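Local coordinates for protein maquette-3 (Escherichia coli, PDB 6Z0C) that forms an artificial four-helix bundle, designed to hold a network of buried charged residues within its hydrophobic core, at residues A[22-26]-A[76-80]; A[28-32]-A[72-76]; A[35-39]-A[65-69]; A[125-130]-A[171-175]; A[132-137]-A[165-170]. Numbering follows the deposited sequence.

Interaction 1. Residues A[22-26]-A[76-80]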
# COMPACT_ATOMS: atom_id res chain seq x y z
N GLN A 22 -9.32 -1.93 3.01
CA GLN A 22 -9.54 -3.36 3.38
C GLN A 22 -8.88 -4.25 2.33
O GLN A 22 -8.17 -5.20 2.72
CB GLN A 22 -11.03 -3.65 3.53
CG GLN A 22 -11.65 -3.02 4.77
CD GLN A 22 -13.15 -3.23 4.85
OE1 GLN A 22 -13.70 -4.16 4.26
NE2 GLN A 22 -13.82 -2.38 5.60
N GLU A 23 -9.08 -3.94 1.04
CA GLU A 23 -8.46 -4.68 -0.10
C GLU A 23 -6.93 -4.60 0.01
O GLU A 23 -6.27 -5.63 -0.19
CB GLU A 23 -8.96 -4.11 -1.43
CG GLU A 23 -8.47 -4.87 -2.64
CD GLU A 23 -9.07 -4.43 -3.96
OE1 GLU A 23 -9.75 -3.38 -3.99
OE2 GLU A 23 -8.84 -5.14 -4.97
N ILE A 24 -6.40 -3.42 0.33
CA ILE A 24 -4.94 -3.20 0.54
C ILE A 24 -4.45 -4.08 1.70
O ILE A 24 -3.42 -4.76 1.53
CB ILE A 24 -4.64 -1.70 0.77
CG1 ILE A 24 -4.70 -0.93 -0.56
CG2 ILE A 24 -3.32 -1.51 1.49
CD1 ILE A 24 -4.67 0.57 -0.42
N GLN A 25 -5.15 -4.08 2.84
CA GLN A 25 -4.74 -4.88 4.03
C GLN A 25 -4.75 -6.37 3.68
O GLN A 25 -3.82 -7.08 4.11
CB GLN A 25 -5.64 -4.56 5.23
CG GLN A 25 -5.51 -3.12 5.69
CD GLN A 25 -5.51 -2.99 7.19
OE1 GLN A 25 -6.52 -3.25 7.86
NE2 GLN A 25 -4.38 -2.58 7.74
N GLN A 26 -5.75 -6.83 2.92
CA GLN A 26 -5.85 -8.25 2.50
C GLN A 26 -4.69 -8.60 1.56
O GLN A 26 -4.11 -9.69 1.72
CB GLN A 26 -7.20 -8.55 1.82
CG GLN A 26 -7.37 -10.00 1.41
CD GLN A 26 -7.25 -10.97 2.56
OE1 GLN A 26 -7.61 -10.66 3.70
NE2 GLN A 26 -6.74 -12.16 2.28
N GLN A 76 1.06 -2.42 6.90
CA GLN A 76 -0.19 -2.82 7.60
C GLN A 76 -0.59 -1.73 8.60
O GLN A 76 -1.78 -1.35 8.63
CB GLN A 76 -0.02 -4.15 8.32
CG GLN A 76 -0.39 -5.35 7.46
CD GLN A 76 -1.87 -5.65 7.48
OE1 GLN A 76 -2.56 -5.39 8.46
NE2 GLN A 76 -2.36 -6.21 6.39
N GLN A 77 0.37 -1.24 9.38
CA GLN A 77 0.16 -0.20 10.42
C GLN A 77 -0.18 1.13 9.74
O GLN A 77 -1.07 1.83 10.24
CB GLN A 77 1.39 -0.12 11.33
CG GLN A 77 1.55 -1.34 12.23
CD GLN A 77 2.88 -1.41 12.94
OE1 GLN A 77 3.70 -0.50 12.85
NE2 GLN A 77 3.10 -2.51 13.64
N THR A 78 0.48 1.44 8.62
CA THR A 78 0.21 2.66 7.80
C THR A 78 -1.23 2.62 7.27
O THR A 78 -1.92 3.65 7.39
CB THR A 78 1.25 2.81 6.68
OG1 THR A 78 2.53 2.84 7.30
CG2 THR A 78 1.05 4.06 5.86
N ALA A 79 -1.67 1.48 6.73
CA ALA A 79 -3.04 1.29 6.18
C ALA A 79 -4.07 1.46 7.30
O ALA A 79 -5.12 2.08 7.05
CB ALA A 79 -3.16 -0.05 5.51
N GLN A 80 -3.77 0.95 8.50
CA GLN A 80 -4.63 1.07 9.71
C GLN A 80 -4.77 2.55 10.09
O GLN A 80 -5.90 2.99 10.35
CB GLN A 80 -4.04 0.26 10.86
CG GLN A 80 -4.93 0.20 12.09
CD GLN A 80 -4.34 -0.69 13.16
OE1 GLN A 80 -3.89 -1.80 12.89
NE2 GLN A 80 -4.34 -0.20 14.39
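Segment 22-26 belongs to helix 4-48 and segment 76-80 to helix 52-99. The two run antiparallel at 168°, their axes 9.9 Å apart at the closest approach. Following the first segment, Ile-24 is the earliest residue to meet the opposite helix. Its CA-to-CB bond points sideways, and only a light apolar touch results, with CG2 of Ile-24 4.3 Å from CB of Ala-79. The same side chain also faces the bundle interior, packing on Phe-125 of helix 105-144 and on Leu-172 and Leu-175 of helix 152-194. Gln-25 then makes most of the contact. The CA atoms of Gln-25 and Gln-76 lie 6.1 Å apart. The Gln-25 side chain extends across the gap, bringing NE2 of Gln-25 to 3.0 Å from the carbonyl O of Gln-76 and 3.6 Å from CB of Ala-79. Gln-76 reaches back in the same way, so that its NE2 comes to 2.8 Å from the carbonyl O of Gln-25. The two side-chain amides thus pass each other rather than meeting head-on: NE2 of Gln-25 and OE1 of Gln-76, 3.4 Å apart, are poorly angled for a hydrogen bond. Together the segments bury a modest 214 Å². A small alanine on the inner face, flanked by glutamines along the helix boundary, joins neighbouring antiparallel helices in what is plainly a four-helix bundle.

Interaction 2. Residues A[28-32]-A[72-76]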
# COMPACT_ATOMS: atom_id res chain seq x y z
N ILE A 28 -1.71 -7.12 1.39
CA ILE A 28 -0.49 -7.14 2.24
C ILE A 28 -0.40 -8.49 2.96
O ILE A 28 0.71 -9.06 2.99
CB ILE A 28 -0.45 -5.96 3.23
CG1 ILE A 28 -0.24 -4.63 2.51
CG2 ILE A 28 0.62 -6.20 4.28
CD1 ILE A 28 -0.54 -3.42 3.35
N ARG A 29 -1.51 -8.99 3.52
CA ARG A 29 -1.55 -10.31 4.21
C ARG A 29 -1.12 -11.41 3.23
O ARG A 29 -0.33 -12.27 3.64
CB ARG A 29 -2.93 -10.58 4.81
CG ARG A 29 -3.18 -9.91 6.15
CD ARG A 29 -4.36 -10.51 6.88
NE ARG A 29 -5.61 -10.19 6.20
CZ ARG A 29 -6.30 -9.06 6.34
NH1 ARG A 29 -7.41 -8.89 5.65
NH2 ARG A 29 -5.89 -8.12 7.18
N GLU A 30 -1.61 -11.36 1.99
CA GLU A 30 -1.28 -12.37 0.94
C GLU A 30 0.21 -12.26 0.58
O GLU A 30 0.85 -13.31 0.41
CB GLU A 30 -2.19 -12.20 -0.27
CG GLU A 30 -3.61 -12.66 0.01
CD GLU A 30 -4.67 -12.29 -1.03
OE1 GLU A 30 -5.81 -12.77 -0.89
OE2 GLU A 30 -4.35 -11.51 -1.95
N LEU A 31 0.74 -11.03 0.49
CA LEU A 31 2.17 -10.77 0.19
C LEU A 31 3.04 -11.32 1.33
O LEU A 31 4.08 -11.93 1.03
CB LEU A 31 2.40 -9.27 0.01
CG LEU A 31 2.33 -8.77 -1.42
CD1 LEU A 31 2.46 -7.26 -1.46
CD2 LEU A 31 3.41 -9.42 -2.28
N LEU A 32 2.65 -11.08 2.58
CA LEU A 32 3.38 -11.58 3.77
C LEU A 32 3.44 -13.12 3.71
O LEU A 32 4.54 -13.67 3.94
CB LEU A 32 2.67 -11.08 5.03
CG LEU A 32 2.96 -9.62 5.38
CD1 LEU A 32 1.95 -9.10 6.39
CD2 LEU A 32 4.37 -9.46 5.91
N LEU A 72 6.65 -4.73 5.19
CA LEU A 72 5.23 -5.07 4.90
C LEU A 72 4.39 -4.88 6.17
O LEU A 72 3.26 -4.38 6.05
CB LEU A 72 5.12 -6.51 4.38
CG LEU A 72 5.52 -6.71 2.92
CD1 LEU A 72 5.40 -8.17 2.52
CD2 LEU A 72 4.68 -5.85 1.99
N GLU A 73 4.92 -5.25 7.34
CA GLU A 73 4.20 -5.10 8.63
C GLU A 73 4.04 -3.60 8.94
O GLU A 73 2.99 -3.24 9.48
CB GLU A 73 4.91 -5.88 9.74
CG GLU A 73 4.86 -7.39 9.55
CD GLU A 73 3.50 -8.06 9.75
OE1 GLU A 73 2.52 -7.34 10.04
OE2 GLU A 73 3.43 -9.30 9.62
N THR A 74 5.03 -2.77 8.58
CA THR A 74 4.94 -1.29 8.64
C THR A 74 3.79 -0.79 7.77
O THR A 74 3.06 0.12 8.21
CB THR A 74 6.26 -0.62 8.23
OG1 THR A 74 7.23 -0.92 9.23
CG2 THR A 74 6.15 0.88 8.06
N LEU A 75 3.64 -1.35 6.56
CA LEU A 75 2.57 -0.95 5.61
C LEU A 75 1.19 -1.29 6.20
O LEU A 75 0.27 -0.48 6.01
CB LEU A 75 2.79 -1.64 4.26
CG LEU A 75 4.04 -1.20 3.48
CD1 LEU A 75 4.08 -1.85 2.11
CD2 LEU A 75 4.10 0.32 3.35
N GLN A 76 1.06 -2.42 6.90
CA GLN A 76 -0.19 -2.82 7.60
C GLN A 76 -0.59 -1.73 8.60
O GLN A 76 -1.78 -1.35 8.63
CB GLN A 76 -0.02 -4.15 8.32
CG GLN A 76 -0.39 -5.35 7.46
CD GLN A 76 -1.87 -5.65 7.48
OE1 GLN A 76 -2.56 -5.39 8.46
NE2 GLN A 76 -2.36 -6.21 6.39
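Apolar packing dominates the meeting of segments 28-32 and 72-76, which bury 403 Å² between them. Leu-72 is the central knob. Its CB lies 3.4 Å from CD2 of Leu-32 and its CD1 4.1 Å from CB of Leu-31, while its carbonyl O is 3.7 Å from CG2 of Ile-28. With Lys-35 one turn further on, these residues surround the leucine in the knobs-into-holes manner of coiled helices. Ile-28 also meets the next turn of the partner helix, its CD1 reaching to 3.9 Å from CB of Leu-75. A second group of contacts sets aliphatic carbon against polar side chains. CG2 of Ile-28 presses on CG of Gln-76 at 3.4 Å, NE2 of Gln-76 lies 3.8 Å from CG of Arg-29, and CD1 of Leu-32 stands 3.6 Å from OE2 of Glu-73. The Arg-29 head itself is hydrogen-bonded within its own helix, to Gln-26. The segments share no hydrogen bonds; here the two meet through side-chain packing, their axes 10.1 Å apart and 17° from exactly antiparallel. Around the pair, helix 105-144 places Phe-125 against Ile-28 and Leu-75, with Val-129 also on Leu-75, whereas helix 152-194 covers Leu-31 with Gln-168, Gln-169 and Leu-172.

Interaction 3. Residues A[35-39]-A[65-69]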
# COMPACT_ATOMS: atom_id res chain seq x y z
N LYS A 35 5.78 -14.27 0.84
CA LYS A 35 7.18 -13.81 1.07
C LYS A 35 7.81 -14.67 2.18
O LYS A 35 8.99 -15.03 2.03
CB LYS A 35 7.23 -12.30 1.33
CG LYS A 35 7.12 -11.47 0.05
CD LYS A 35 7.45 -10.00 0.20
CE LYS A 35 8.87 -9.72 0.65
NZ LYS A 35 9.86 -10.13 -0.37
N LEU A 36 7.05 -15.04 3.21
CA LEU A 36 7.56 -15.94 4.29
C LEU A 36 7.79 -17.34 3.71
O LEU A 36 8.81 -17.96 4.08
CB LEU A 36 6.59 -15.95 5.47
CG LEU A 36 7.11 -16.62 6.74
CD1 LEU A 36 8.50 -16.12 7.11
CD2 LEU A 36 6.15 -16.41 7.90
N GLN A 37 6.91 -17.82 2.83
CA GLN A 37 7.08 -19.12 2.12
C GLN A 37 8.38 -19.07 1.32
O GLN A 37 9.15 -20.04 1.37
CB GLN A 37 5.86 -19.42 1.23
CG GLN A 37 4.61 -19.77 2.03
CD GLN A 37 3.38 -19.96 1.17
OE1 GLN A 37 3.28 -19.47 0.05
NE2 GLN A 37 2.41 -20.68 1.71
N ILE A 38 8.66 -17.94 0.65
CA ILE A 38 9.87 -17.77 -0.20
C ILE A 38 11.12 -17.70 0.68
O ILE A 38 12.13 -18.27 0.25
CB ILE A 38 9.70 -16.56 -1.15
CG1 ILE A 38 8.80 -16.95 -2.33
CG2 ILE A 38 11.05 -16.03 -1.61
CD1 ILE A 38 8.31 -15.78 -3.15
N ILE A 39 11.06 -17.08 1.86
CA ILE A 39 12.19 -17.07 2.83
C ILE A 39 12.60 -18.52 3.12
O ILE A 39 13.82 -18.81 3.13
CB ILE A 39 11.84 -16.30 4.13
CG1 ILE A 39 11.79 -14.79 3.88
CG2 ILE A 39 12.82 -16.65 5.24
CD1 ILE A 39 11.59 -13.95 5.11
N GLU A 65 15.62 -10.24 2.66
CA GLU A 65 14.23 -10.78 2.72
C GLU A 65 13.60 -10.47 4.09
O GLU A 65 12.42 -10.07 4.12
CB GLU A 65 14.25 -12.28 2.43
CG GLU A 65 13.01 -12.76 1.71
CD GLU A 65 12.92 -12.37 0.24
OE1 GLU A 65 13.91 -12.54 -0.48
OE2 GLU A 65 11.83 -11.91 -0.17
N GLU A 66 14.35 -10.66 5.18
CA GLU A 66 13.83 -10.45 6.56
C GLU A 66 13.45 -8.98 6.73
O GLU A 66 12.40 -8.70 7.36
CB GLU A 66 14.85 -10.92 7.60
CG GLU A 66 15.00 -12.43 7.67
CD GLU A 66 13.84 -13.19 8.30
OE1 GLU A 66 13.84 -14.44 8.21
OE2 GLU A 66 12.95 -12.54 8.89
N LYS A 67 14.24 -8.06 6.16
CA LYS A 67 13.99 -6.59 6.20
C LYS A 67 12.70 -6.27 5.44
O LYS A 67 11.92 -5.43 5.93
CB LYS A 67 15.18 -5.83 5.62
CG LYS A 67 16.47 -5.96 6.42
CD LYS A 67 17.68 -5.39 5.72
CE LYS A 67 18.98 -5.96 6.25
NZ LYS A 67 20.15 -5.19 5.78
N GLN A 68 12.49 -6.90 4.28
CA GLN A 68 11.31 -6.67 3.40
C GLN A 68 10.04 -7.14 4.11
O GLN A 68 9.00 -6.47 3.97
CB GLN A 68 11.47 -7.39 2.07
CG GLN A 68 12.58 -6.81 1.20
CD GLN A 68 12.76 -7.58 -0.09
OE1 GLN A 68 12.37 -8.74 -0.21
NE2 GLN A 68 13.36 -6.92 -1.07
N ILE A 69 10.10 -8.26 4.83
CA ILE A 69 8.95 -8.76 5.65
C ILE A 69 8.59 -7.68 6.67
O ILE A 69 7.39 -7.37 6.79
CB ILE A 69 9.25 -10.11 6.32
CG1 ILE A 69 9.14 -11.27 5.33
CG2 ILE A 69 8.34 -10.32 7.52
CD1 ILE A 69 7.72 -11.67 5.00
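The ammonium group of Lys-35 is the focus of this contact. From segment 35-39 its side chain reaches across to segment 65-69, where NZ forms a salt bridge with OE2 of Glu-65 at 2.7 Å and donates a hydrogen bond to OE1 of Gln-68 at 2.9 Å. A further salt bridge, to Glu-136 of helix 105-144, gives this buried charge a third acceptor. The carboxylate of Glu-65 is equally well provided for, since OE2 also pairs with Lys-162 of helix 152-194 and OE1 accepts from Gln-61. All four helices of the bundle therefore contribute to one ion-pair network inside the core, in keeping with the design of this protein around buried charges. Apolar groups pack beside it: CD1 of Ile-39 lies 3.6 Å from CG1 of Ile-69, CG1 of Ile-39 is 3.2 Å from CG of Glu-65, and CB of Lys-35 sits 3.8 Å from CD1 of Ile-69. The segment axes, 163° from parallel, approach to 10.3 Å. Among main-chain groups, the carbonyl O of Lys-35 accepts from N of Ile-39 at 2.9 Å, while that of Gln-68 receives an additional weak hydrogen bond from the side chain of Gln-132.

Interaction 4. Residues A[125-130]-A[171-175]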
# COMPACT_ATOMS: atom_id res chain seq x y z
N PHE A 125 3.74 5.27 1.54
CA PHE A 125 3.30 3.90 1.18
C PHE A 125 3.78 3.55 -0.23
O PHE A 125 4.44 2.50 -0.39
CB PHE A 125 1.77 3.80 1.30
CG PHE A 125 1.24 2.41 1.45
CD1 PHE A 125 0.56 2.04 2.60
CD2 PHE A 125 1.41 1.47 0.45
CE1 PHE A 125 0.06 0.75 2.74
CE2 PHE A 125 0.90 0.18 0.59
CZ PHE A 125 0.23 -0.17 1.73
N GLN A 126 3.47 4.39 -1.22
CA GLN A 126 3.84 4.16 -2.64
C GLN A 126 5.37 4.04 -2.77
O GLN A 126 5.82 3.09 -3.43
CB GLN A 126 3.31 5.26 -3.56
CG GLN A 126 3.80 5.13 -5.00
CD GLN A 126 3.05 5.99 -5.99
OE1 GLN A 126 2.25 6.85 -5.62
NE2 GLN A 126 3.31 5.77 -7.27
N GLN A 127 6.12 4.95 -2.15
CA GLN A 127 7.61 4.99 -2.20
C GLN A 127 8.17 3.67 -1.68
O GLN A 127 9.09 3.11 -2.33
CB GLN A 127 8.17 6.16 -1.39
CG GLN A 127 7.92 7.52 -2.03
CD GLN A 127 8.24 8.68 -1.11
OE1 GLN A 127 8.75 8.51 -0.00
NE2 GLN A 127 7.94 9.88 -1.58
N LEU A 128 7.64 3.17 -0.57
CA LEU A 128 8.15 1.94 0.11
C LEU A 128 7.84 0.71 -0.76
O LEU A 128 8.75 -0.14 -0.91
CB LEU A 128 7.53 1.84 1.50
CG LEU A 128 7.96 2.93 2.49
CD1 LEU A 128 7.16 2.85 3.77
CD2 LEU A 128 9.45 2.85 2.78
N VAL A 129 6.64 0.63 -1.34
CA VAL A 129 6.24 -0.50 -2.24
C VAL A 129 7.08 -0.44 -3.53
O VAL A 129 7.55 -1.51 -3.97
CB VAL A 129 4.73 -0.50 -2.54
CG1 VAL A 129 4.37 -1.58 -3.55
CG2 VAL A 129 3.91 -0.67 -1.27
N ALA A 130 7.24 0.75 -4.11
CA ALA A 130 8.04 0.98 -5.34
C ALA A 130 9.48 0.50 -5.12
O ALA A 130 10.03 -0.16 -6.02
CB ALA A 130 8.00 2.44 -5.73
N GLU A 171 0.18 -4.94 -8.27
CA GLU A 171 -1.27 -4.88 -7.93
C GLU A 171 -1.43 -3.93 -6.73
O GLU A 171 -2.33 -3.08 -6.77
CB GLU A 171 -1.80 -6.28 -7.65
CG GLU A 171 -3.22 -6.50 -8.13
CD GLU A 171 -3.43 -6.29 -9.63
OE1 GLU A 171 -2.89 -7.10 -10.41
OE2 GLU A 171 -4.11 -5.32 -9.99
N LEU A 172 -0.55 -4.04 -5.73
CA LEU A 172 -0.58 -3.20 -4.51
C LEU A 172 -0.28 -1.74 -4.88
O LEU A 172 -1.01 -0.86 -4.39
CB LEU A 172 0.44 -3.75 -3.50
CG LEU A 172 0.55 -3.00 -2.18
CD1 LEU A 172 -0.80 -2.88 -1.50
CD2 LEU A 172 1.55 -3.68 -1.26
N LEU A 173 0.72 -1.49 -5.74
CA LEU A 173 1.02 -0.12 -6.24
C LEU A 173 -0.25 0.49 -6.86
O LEU A 173 -0.54 1.65 -6.55
CB LEU A 173 2.16 -0.14 -7.26
CG LEU A 173 3.57 0.08 -6.71
CD1 LEU A 173 4.58 0.13 -7.85
CD2 LEU A 173 3.65 1.35 -5.88
N GLN A 174 -0.97 -0.27 -7.69
CA GLN A 174 -2.20 0.22 -8.37
C GLN A 174 -3.26 0.62 -7.33
O GLN A 174 -3.93 1.64 -7.54
CB GLN A 174 -2.75 -0.84 -9.33
CG GLN A 174 -1.87 -1.04 -10.56
CD GLN A 174 -2.36 -2.17 -11.43
OE1 GLN A 174 -3.47 -2.13 -11.95
NE2 GLN A 174 -1.51 -3.17 -11.63
N LEU A 175 -3.43 -0.17 -6.27
CA LEU A 175 -4.44 0.13 -5.21
C LEU A 175 -4.05 1.43 -4.50
O LEU A 175 -4.96 2.21 -4.20
CB LEU A 175 -4.53 -1.04 -4.22
CG LEU A 175 -5.00 -2.38 -4.79
CD1 LEU A 175 -5.15 -3.42 -3.69
CD2 LEU A 175 -6.31 -2.24 -5.57
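Leu-172 is the first residue of segment 171-175 to engage segment 125-130. Its CA-to-CB bond points toward the opposite helix, and its methyls pack on both Val-129 and Phe-125: CD2 of Leu-172 is 3.8 Å from CG2 of Val-129 and CD1 of Leu-172 4.1 Å from CE2 of Phe-125. The same leucine also touches Leu-27 and Leu-31 of helix 4-48, while Phe-125 meets Leu-75 and Thr-78 of helix 52-99. These side chains therefore occupy the shared hydrophobic core of the four-helix bundle, here close to the middle of the chain, where the segments of the antiparallel helices 105-144 and 152-194 have axes 9.9 Å apart at 167°. Leu-173 comes next and has more of its surface covered than any other residue of the pair. It inserts between successive turns of the partner: its CG is 3.7 Å from CG1 of Val-129, and its CD2 stands 3.7 Å from the carbonyl O of Gln-126 and 4.0 Å from N of Ala-130. The aliphatic part of Gln-126 contributes as well, with CG 3.9 Å from CD2 of Leu-173, whereas its amide OE1 is taken by a hydrogen bond from Gln-180, further along helix 152-194.

Interaction 5. Residues A[132-137]-A[165-170]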
# COMPACT_ATOMS: atom_id res chain seq x y z
N GLN A 132 10.60 -1.69 -2.73
CA GLN A 132 10.61 -3.16 -2.53
C GLN A 132 10.50 -3.85 -3.90
O GLN A 132 11.22 -4.83 -4.13
CB GLN A 132 9.51 -3.60 -1.56
CG GLN A 132 9.61 -5.07 -1.19
CD GLN A 132 8.75 -5.45 -0.00
OE1 GLN A 132 7.82 -6.25 -0.11
NE2 GLN A 132 9.07 -4.89 1.15
N LEU A 133 9.65 -3.32 -4.78
CA LEU A 133 9.44 -3.84 -6.16
C LEU A 133 10.76 -3.78 -6.95
O LEU A 133 11.10 -4.79 -7.60
CB LEU A 133 8.34 -3.01 -6.83
CG LEU A 133 7.95 -3.41 -8.25
CD1 LEU A 133 7.54 -4.87 -8.32
CD2 LEU A 133 6.82 -2.52 -8.73
N GLU A 134 11.49 -2.67 -6.86
CA GLU A 134 12.81 -2.50 -7.52
C GLU A 134 13.78 -3.58 -7.03
O GLU A 134 14.44 -4.20 -7.87
CB GLU A 134 13.39 -1.11 -7.26
CG GLU A 134 12.77 -0.03 -8.13
CD GLU A 134 13.37 1.34 -7.92
OE1 GLU A 134 14.61 1.46 -8.02
OE2 GLU A 134 12.60 2.28 -7.64
N ASP A 135 13.84 -3.80 -5.71
CA ASP A 135 14.74 -4.79 -5.07
C ASP A 135 14.36 -6.21 -5.53
O ASP A 135 15.29 -7.02 -5.75
CB ASP A 135 14.73 -4.64 -3.55
CG ASP A 135 15.41 -3.37 -3.05
OD1 ASP A 135 16.15 -2.75 -3.84
OD2 ASP A 135 15.20 -3.02 -1.89
N GLU A 136 13.07 -6.50 -5.69
CA GLU A 136 12.59 -7.82 -6.18
C GLU A 136 13.06 -8.02 -7.63
O GLU A 136 13.59 -9.10 -7.94
CB GLU A 136 11.07 -7.95 -6.09
CG GLU A 136 10.53 -7.89 -4.68
CD GLU A 136 10.73 -9.13 -3.81
OE1 GLU A 136 10.00 -9.26 -2.82
OE2 GLU A 136 11.62 -9.95 -4.12
N GLU A 137 12.89 -7.00 -8.48
CA GLU A 137 13.31 -7.02 -9.91
C GLU A 137 14.83 -7.25 -10.00
O GLU A 137 15.25 -8.02 -10.89
CB GLU A 137 12.93 -5.72 -10.61
CG GLU A 137 11.44 -5.60 -10.84
CD GLU A 137 11.01 -4.32 -11.52
OE1 GLU A 137 10.09 -4.38 -12.35
OE2 GLU A 137 11.59 -3.26 -11.22
N VAL A 165 5.29 -12.86 -6.74
CA VAL A 165 5.45 -11.77 -5.73
C VAL A 165 5.40 -10.42 -6.45
O VAL A 165 4.70 -9.52 -5.97
CB VAL A 165 6.75 -11.92 -4.92
CG1 VAL A 165 7.17 -10.61 -4.27
CG2 VAL A 165 6.63 -13.01 -3.87
N ILE A 166 6.13 -10.29 -7.56
CA ILE A 166 6.24 -9.01 -8.31
C ILE A 166 4.86 -8.63 -8.86
O ILE A 166 4.51 -7.44 -8.75
CB ILE A 166 7.34 -9.07 -9.39
CG1 ILE A 166 8.71 -8.83 -8.75
CG2 ILE A 166 7.06 -8.10 -10.52
CD1 ILE A 166 9.87 -9.17 -9.63
N LYS A 167 4.10 -9.58 -9.40
CA LYS A 167 2.72 -9.35 -9.91
C LYS A 167 1.87 -8.72 -8.80
O LYS A 167 1.16 -7.74 -9.08
CB LYS A 167 2.04 -10.64 -10.38
CG LYS A 167 2.45 -11.14 -11.75
CD LYS A 167 1.61 -12.31 -12.22
CE LYS A 167 2.00 -12.82 -13.59
NZ LYS A 167 3.24 -13.63 -13.54
N GLN A 168 1.94 -9.27 -7.58
CA GLN A 168 1.15 -8.82 -6.41
C GLN A 168 1.62 -7.43 -5.95
O GLN A 168 0.75 -6.62 -5.56
CB GLN A 168 1.25 -9.84 -5.27
CG GLN A 168 0.57 -11.16 -5.61
CD GLN A 168 0.67 -12.17 -4.49
OE1 GLN A 168 0.93 -13.35 -4.71
NE2 GLN A 168 0.48 -11.71 -3.26
N GLN A 169 2.92 -7.14 -5.99
CA GLN A 169 3.45 -5.81 -5.58
C GLN A 169 2.99 -4.74 -6.58
O GLN A 169 2.68 -3.63 -6.14
CB GLN A 169 4.97 -5.85 -5.40
CG GLN A 169 5.37 -6.35 -4.02
CD GLN A 169 6.82 -6.77 -3.96
OE1 GLN A 169 7.49 -6.89 -4.98
NE2 GLN A 169 7.31 -7.00 -2.75
N ARG A 170 2.92 -5.05 -7.88
CA ARG A 170 2.39 -4.11 -8.90
C ARG A 170 0.89 -3.89 -8.67
O ARG A 170 0.41 -2.77 -8.89
CB ARG A 170 2.60 -4.65 -10.32
CG ARG A 170 4.07 -4.72 -10.71
CD ARG A 170 4.22 -4.70 -12.21
NE ARG A 170 5.55 -5.15 -12.58
CZ ARG A 170 6.66 -4.42 -12.49
NH1 ARG A 170 6.61 -3.17 -12.05
NH2 ARG A 170 7.81 -4.95 -12.86
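Segments 132-137 and 165-170 are both helical, with successive i to i+4 hydrogen bonds such as N of Glu-137 to O of Leu-133 at 3.0 Å. Their axes approach to 10.1 Å at 159°, some 21° from exactly antiparallel, and the CA atoms of Leu-133 and Gln-169 lie 6.3 Å apart. On the exposed side of the contact, NH2 of Arg-170 donates a very short hydrogen bond of 2.4 Å to OE1 of Glu-137 as part of a salt bridge. The carboxylate oxygen meets the guanidinium near its plane, while CD1 of Leu-133 covers one face of that group. Inward lies an apolar layer, in which CD1 of Leu-133 contacts CG2 of Ile-166 at 3.9 Å and CB of Glu-136 contacts CG1 of Ile-166 at 3.7 Å. Deeper still, NE2 of Gln-169 is 2.8 Å from OE1 of Gln-132. By contrast, OE1 of Gln-169, 3.2 Å from CG of Glu-136, is buried without a polar partner. The carboxylate of Glu-136, with OE1 3.5 Å from CG1 of Val-165, forms salt bridges with Lys-35 of helix 4-48 and Lys-162 of helix 152-194. Helix 52-99 closes one flank, its Leu-71 and Leu-72 packing on Gln-132 and its Gln-68 on Glu-136, and helix 4-48 sets Ile-34 and Ile-38 against Val-165.

Overall arrangement
Interactions 1, 2 and 3 follow one another along the seam of helices 4-48 and 52-99, and interactions 4 and 5 along that of helices 105-144 and 152-194. The seams face each other across the core. Interaction 4 packs against interactions 1 and 2, with CZ of Phe-125 3.8 Å from CG2 of Ile-24 and 3.7 Å from CD1 of Ile-28. Interactions 3 and 5, centres 12 Å apart, are joined by the salt bridge from NZ of Lys-35 to OE1 of Glu-136, 2.6 Å long. Thus an apolar layer gives way to a charged one along the bundle. The potassium site of Gly-101, Gly-103 and Gln-200 draws no ligand from these segments.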